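Local coordinates for suppressor protein MPT5 (Saccharomyces cerevisiae, PDB 5BZ1) that binds short recognition sequences in the 3' untranslated regions of target messenger RNAs and so regulates their expression after transcription, at residues E258-I272 / Y320-L334. Numbering follows the deposited sequence.
Sequences EKFIKKLFRIITGFI and YALQTLLDVKNYSPL. With nucleotides of chain B.
Phe265 reaches from helix 258-272 into the bend where the chain of 320-334 leaves its helix, a place suited to a large flat hydrocarbon. CD2 of its ring lies 3.5 Å from CB of Asn330, and the ring runs beside that of Tyr331, centroids 5.4 Å apart and planes inclined by 36°. Asn330 suits the turn because its ND2 bonds back to Thr324 O at 3.0 Å, on a lone pair in the carbonyl plane. Farther along, the branched Leu334 sets CD2 between Thr269 CG2 and Ile272 CD1, the latter a tight 3.5 Å away.

At the RNA end, Glu258 divides its carboxylate: OE1 accepts hydrogen bonds from both N1 and N2 of G2 of chain B, each at 2.6 Å, while OE2 sits 2.8 Å from Thr324 OG1, a hydroxyl that may help fix the carboxylate's rotation. With CG anti to the carbonyl carbon (chi1 -72°), the Tyr320 ring slips between the bases, G2 over one face and U1 of chain B over the other. A serine at Tyr320 would probably leave a gap between the bases and G2 freer to tilt away from Glu258.

The two nearly parallel helices, from Pumilio repeats 7 and 8, thus build part of the RNA-binding surface; helices 229-240 and 288-307 pack against 258-272, helix 385-398 against 320-334, and helix 354-375 touches both.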
# COMPACT_ATOMS: atom_id res chain seq x y z
N GLU A 258 -8.48 8.27 15.50
CA GLU A 258 -9.49 7.26 15.82
C GLU A 258 -8.93 5.84 15.74
O GLU A 258 -9.16 5.01 16.62
CB GLU A 258 -10.69 7.38 14.88
CG GLU A 258 -11.51 8.65 15.04
CD GLU A 258 -12.79 8.61 14.22
OE1 GLU A 258 -12.75 9.02 13.04
OE2 GLU A 258 -13.82 8.17 14.77
N LYS A 259 -8.21 5.55 14.66
CA LYS A 259 -7.64 4.22 14.48
C LYS A 259 -6.63 3.93 15.59
O LYS A 259 -6.54 2.81 16.08
CB LYS A 259 -6.97 4.08 13.12
CG LYS A 259 -6.48 2.67 12.84
CD LYS A 259 -6.20 2.45 11.38
CE LYS A 259 -5.99 0.98 11.07
NZ LYS A 259 -7.26 0.20 11.10
N PHE A 260 -5.88 4.96 15.99
CA PHE A 260 -4.89 4.83 17.05
C PHE A 260 -5.58 4.49 18.37
O PHE A 260 -5.16 3.58 19.10
CB PHE A 260 -4.09 6.13 17.18
CG PHE A 260 -2.96 6.06 18.18
CD1 PHE A 260 -1.79 5.38 17.88
CD2 PHE A 260 -3.08 6.69 19.41
CE1 PHE A 260 -0.75 5.32 18.80
CE2 PHE A 260 -2.04 6.63 20.33
CZ PHE A 260 -0.88 5.95 20.03
N ILE A 261 -6.65 5.21 18.68
CA ILE A 261 -7.41 5.00 19.91
C ILE A 261 -8.05 3.60 19.95
O ILE A 261 -7.94 2.90 20.96
CB ILE A 261 -8.48 6.09 20.10
CG1 ILE A 261 -7.80 7.43 20.41
CG2 ILE A 261 -9.45 5.72 21.22
CD1 ILE A 261 -8.75 8.62 20.43
N LYS A 262 -8.71 3.21 18.86
CA LYS A 262 -9.29 1.88 18.76
C LYS A 262 -8.23 0.79 18.93
O LYS A 262 -8.50 -0.26 19.52
CB LYS A 262 -10.01 1.70 17.42
CG LYS A 262 -11.31 2.49 17.28
CD LYS A 262 -12.03 2.13 15.98
CE LYS A 262 -12.37 3.38 15.18
NZ LYS A 262 -13.01 3.05 13.87
N LYS A 263 -7.03 1.04 18.42
CA LYS A 263 -5.94 0.09 18.54
C LYS A 263 -5.52 -0.09 20.00
O LYS A 263 -5.26 -1.20 20.45
CB LYS A 263 -4.74 0.53 17.70
CG LYS A 263 -3.61 -0.48 17.68
CD LYS A 263 -2.45 -0.03 16.81
CE LYS A 263 -1.35 -1.07 16.82
NZ LYS A 263 -1.82 -2.39 16.30
N LEU A 264 -5.47 1.02 20.73
CA LEU A 264 -5.15 1.00 22.15
C LEU A 264 -6.17 0.17 22.93
O LEU A 264 -5.81 -0.68 23.74
CB LEU A 264 -5.09 2.42 22.72
CG LEU A 264 -3.93 3.32 22.29
CD1 LEU A 264 -4.09 4.72 22.85
CD2 LEU A 264 -2.60 2.73 22.74
N PHE A 265 -7.45 0.43 22.66
CA PHE A 265 -8.54 -0.29 23.29
C PHE A 265 -8.45 -1.79 23.02
O PHE A 265 -8.58 -2.61 23.93
CB PHE A 265 -9.88 0.24 22.79
CG PHE A 265 -10.34 1.50 23.49
CD1 PHE A 265 -10.17 1.66 24.86
CD2 PHE A 265 -10.96 2.51 22.77
CE1 PHE A 265 -10.61 2.81 25.50
CE2 PHE A 265 -11.41 3.66 23.40
CZ PHE A 265 -11.23 3.81 24.77
N ARG A 266 -8.23 -2.14 21.75
CA ARG A 266 -8.21 -3.55 21.35
C ARG A 266 -7.07 -4.34 21.99
O ARG A 266 -7.24 -5.49 22.39
CB ARG A 266 -8.14 -3.67 19.82
CG ARG A 266 -8.38 -5.08 19.32
CD ARG A 266 -8.58 -5.13 17.82
NE ARG A 266 -9.25 -6.35 17.40
CZ ARG A 266 -9.53 -6.66 16.14
NH1 ARG A 266 -9.19 -5.83 15.16
NH2 ARG A 266 -10.15 -7.80 15.86
N ILE A 267 -5.90 -3.70 22.10
CA ILE A 267 -4.74 -4.33 22.73
C ILE A 267 -5.01 -4.62 24.21
O ILE A 267 -4.77 -5.73 24.69
CB ILE A 267 -3.48 -3.46 22.59
CG1 ILE A 267 -2.91 -3.57 21.18
CG2 ILE A 267 -2.43 -3.87 23.60
CD1 ILE A 267 -1.74 -2.64 20.91
N ILE A 268 -5.50 -3.62 24.92
CA ILE A 268 -5.72 -3.71 26.36
C ILE A 268 -6.84 -4.70 26.71
O ILE A 268 -6.68 -5.52 27.62
CB ILE A 268 -5.98 -2.32 26.98
CG1 ILE A 268 -4.78 -1.40 26.74
CG2 ILE A 268 -6.25 -2.42 28.47
CD1 ILE A 268 -4.98 0.03 27.22
N THR A 269 -7.96 -4.64 25.99
CA THR A 269 -9.08 -5.55 26.23
C THR A 269 -8.74 -7.00 25.88
O THR A 269 -9.17 -7.93 26.56
CB THR A 269 -10.35 -5.13 25.46
OG1 THR A 269 -10.09 -5.13 24.05
CG2 THR A 269 -10.81 -3.75 25.89
N GLY A 270 -7.97 -7.18 24.80
CA GLY A 270 -7.55 -8.51 24.38
C GLY A 270 -6.72 -9.19 25.46
O GLY A 270 -6.80 -10.40 25.65
N PHE A 271 -5.93 -8.39 26.16
CA PHE A 271 -5.14 -8.86 27.29
C PHE A 271 -6.03 -9.32 28.45
O PHE A 271 -5.77 -10.36 29.07
CB PHE A 271 -4.19 -7.75 27.76
CG PHE A 271 -3.69 -7.92 29.17
CD1 PHE A 271 -2.83 -8.96 29.50
CD2 PHE A 271 -4.06 -7.02 30.17
CE1 PHE A 271 -2.36 -9.10 30.80
CE2 PHE A 271 -3.59 -7.16 31.46
CZ PHE A 271 -2.74 -8.20 31.78
N ILE A 272 -7.07 -8.54 28.73
CA ILE A 272 -7.94 -8.78 29.87
C ILE A 272 -8.91 -9.95 29.66
O ILE A 272 -9.19 -10.70 30.60
CB ILE A 272 -8.68 -7.48 30.27
CG1 ILE A 272 -7.68 -6.49 30.86
CG2 ILE A 272 -9.81 -7.75 31.25
CD1 ILE A 272 -8.28 -5.16 31.24
N TYR A 320 -15.78 13.17 16.26
CA TYR A 320 -15.66 11.75 15.93
C TYR A 320 -14.62 11.06 16.81
O TYR A 320 -14.86 9.96 17.32
CB TYR A 320 -15.29 11.58 14.45
CG TYR A 320 -16.41 11.91 13.48
CD1 TYR A 320 -17.46 11.02 13.27
CD2 TYR A 320 -16.40 13.09 12.76
CE1 TYR A 320 -18.48 11.31 12.38
CE2 TYR A 320 -17.41 13.40 11.87
CZ TYR A 320 -18.45 12.50 11.68
OH TYR A 320 -19.46 12.81 10.80
N ALA A 321 -13.47 11.69 16.96
CA ALA A 321 -12.42 11.15 17.83
C ALA A 321 -12.91 11.08 19.27
O ALA A 321 -12.61 10.12 19.99
CB ALA A 321 -11.16 11.99 17.72
N LEU A 322 -13.65 12.10 19.70
CA LEU A 322 -14.21 12.12 21.05
C LEU A 322 -15.20 10.98 21.24
O LEU A 322 -15.13 10.25 22.24
CB LEU A 322 -14.91 13.46 21.32
CG LEU A 322 -15.64 13.57 22.66
CD1 LEU A 322 -14.68 13.47 23.82
CD2 LEU A 322 -16.44 14.86 22.74
N GLN A 323 -16.12 10.82 20.29
CA GLN A 323 -17.11 9.74 20.34
C GLN A 323 -16.47 8.35 20.37
O GLN A 323 -16.97 7.45 21.05
CB GLN A 323 -18.08 9.85 19.16
CG GLN A 323 -19.12 10.97 19.29
CD GLN A 323 -20.11 10.97 18.15
OE1 GLN A 323 -20.89 10.03 17.99
NE2 GLN A 323 -20.08 12.03 17.35
N THR A 324 -15.38 8.19 19.64
CA THR A 324 -14.66 6.92 19.63
C THR A 324 -14.08 6.61 21.01
O THR A 324 -14.15 5.47 21.48
CB THR A 324 -13.55 6.92 18.57
OG1 THR A 324 -14.14 6.88 17.26
CG2 THR A 324 -12.63 5.72 18.74
N LEU A 325 -13.54 7.63 21.67
CA LEU A 325 -12.97 7.45 23.00
C LEU A 325 -14.06 7.20 24.05
O LEU A 325 -13.81 6.52 25.05
CB LEU A 325 -12.14 8.68 23.39
CG LEU A 325 -11.34 8.59 24.70
CD1 LEU A 325 -10.21 7.58 24.55
CD2 LEU A 325 -10.79 9.95 25.12
N LEU A 326 -15.25 7.73 23.81
CA LEU A 326 -16.35 7.65 24.78
C LEU A 326 -17.19 6.38 24.65
O LEU A 326 -17.95 6.04 25.56
CB LEU A 326 -17.26 8.88 24.65
CG LEU A 326 -16.73 10.24 25.11
CD1 LEU A 326 -17.76 11.34 24.88
CD2 LEU A 326 -16.36 10.19 26.57
N ASP A 327 -17.05 5.69 23.52
CA ASP A 327 -17.91 4.54 23.21
C ASP A 327 -17.60 3.31 24.07
O ASP A 327 -16.57 2.66 23.90
CB ASP A 327 -17.78 4.18 21.73
CG ASP A 327 -18.91 3.28 21.25
OD1 ASP A 327 -19.73 2.84 22.09
OD2 ASP A 327 -18.96 3.00 20.04
N VAL A 328 -18.52 2.99 24.99
CA VAL A 328 -18.36 1.89 25.93
C VAL A 328 -18.21 0.52 25.24
O VAL A 328 -17.73 -0.44 25.85
CB VAL A 328 -19.51 1.86 26.97
CG1 VAL A 328 -20.77 1.27 26.36
CG2 VAL A 328 -19.10 1.09 28.22
N LYS A 329 -18.61 0.44 23.98
CA LYS A 329 -18.43 -0.78 23.20
C LYS A 329 -16.95 -1.13 23.06
O LYS A 329 -16.58 -2.30 22.97
CB LYS A 329 -19.05 -0.64 21.81
CG LYS A 329 -20.55 -0.90 21.78
CD LYS A 329 -21.15 -0.43 20.47
CE LYS A 329 -22.68 -0.47 20.52
NZ LYS A 329 -23.29 0.16 19.31
N ASN A 330 -16.11 -0.10 23.04
CA ASN A 330 -14.68 -0.27 22.85
C ASN A 330 -13.93 -0.69 24.11
O ASN A 330 -12.82 -1.22 24.02
CB ASN A 330 -14.07 1.02 22.30
CG ASN A 330 -14.60 1.39 20.93
OD1 ASN A 330 -15.05 0.53 20.18
ND2 ASN A 330 -14.54 2.67 20.60
N TYR A 331 -14.52 -0.47 25.28
CA TYR A 331 -13.79 -0.65 26.54
C TYR A 331 -14.58 -1.25 27.71
O TYR A 331 -14.15 -1.15 28.86
CB TYR A 331 -13.15 0.68 26.98
CG TYR A 331 -14.14 1.80 27.21
CD1 TYR A 331 -14.87 1.88 28.39
CD2 TYR A 331 -14.33 2.80 26.27
CE1 TYR A 331 -15.77 2.90 28.61
CE2 TYR A 331 -15.22 3.83 26.48
CZ TYR A 331 -15.94 3.87 27.66
OH TYR A 331 -16.83 4.89 27.89
N SER A 332 -15.72 -1.88 27.43
CA SER A 332 -16.55 -2.44 28.50
C SER A 332 -15.85 -3.46 29.42
O SER A 332 -16.09 -3.46 30.63
CB SER A 332 -17.88 -2.97 27.97
OG SER A 332 -17.80 -4.32 27.53
N PRO A 333 -14.97 -4.33 28.87
CA PRO A 333 -14.25 -5.23 29.78
C PRO A 333 -13.33 -4.50 30.77
O PRO A 333 -12.97 -5.08 31.79
CB PRO A 333 -13.42 -6.10 28.83
CG PRO A 333 -14.18 -6.10 27.55
CD PRO A 333 -14.75 -4.71 27.45
N LEU A 334 -12.96 -3.25 30.46
CA LEU A 334 -12.09 -2.47 31.35
C LEU A 334 -12.86 -1.90 32.54
O LEU A 334 -12.26 -1.31 33.45
CB LEU A 334 -11.42 -1.32 30.59
CG LEU A 334 -10.76 -1.57 29.23
CD1 LEU A 334 -9.91 -0.37 28.81
CD2 LEU A 334 -9.92 -2.82 29.25
P G B 2 -21.06 13.58 6.46
OP1 G B 2 -21.23 13.80 5.01
OP2 G B 2 -21.58 12.34 7.09
O5' G B 2 -19.51 13.67 6.79
C5' G B 2 -18.79 14.88 6.59
C4' G B 2 -17.31 14.64 6.69
O4' G B 2 -16.97 14.24 8.03
C3' G B 2 -16.77 13.52 5.82
O3' G B 2 -16.57 13.91 4.48
C2' G B 2 -15.49 13.12 6.55
O2' G B 2 -14.43 14.01 6.23
C1' G B 2 -15.89 13.34 8.01
N9 G B 2 -16.30 12.08 8.67
C8 G B 2 -17.46 11.36 8.49
N7 G B 2 -17.49 10.29 9.24
C5 G B 2 -16.30 10.30 9.95
C6 G B 2 -15.78 9.39 10.90
O6 G B 2 -16.28 8.35 11.34
N1 G B 2 -14.53 9.79 11.36
C2 G B 2 -13.87 10.93 10.95
N2 G B 2 -12.67 11.15 11.50
N3 G B 2 -14.34 11.78 10.05
C4 G B 2 -15.55 11.40 9.60
O5' U B 1 -24.59 13.52 9.12
C5' U B 1 -24.58 14.87 8.67
C4' U B 1 -23.27 15.54 8.97
O4' U B 1 -23.14 15.77 10.40
C3' U B 1 -22.02 14.75 8.61
O3' U B 1 -21.69 14.84 7.23
C2' U B 1 -20.96 15.35 9.54
O2' U B 1 -20.46 16.57 9.01
C1' U B 1 -21.79 15.66 10.79
N1 U B 1 -21.68 14.61 11.82
C2 U B 1 -20.65 14.74 12.75
O2 U B 1 -19.86 15.67 12.73
N3 U B 1 -20.58 13.74 13.69
C4 U B 1 -21.41 12.65 13.80
O4 U B 1 -21.22 11.84 14.71
C5 U B 1 -22.45 12.59 12.81
C6 U B 1 -22.55 13.54 11.88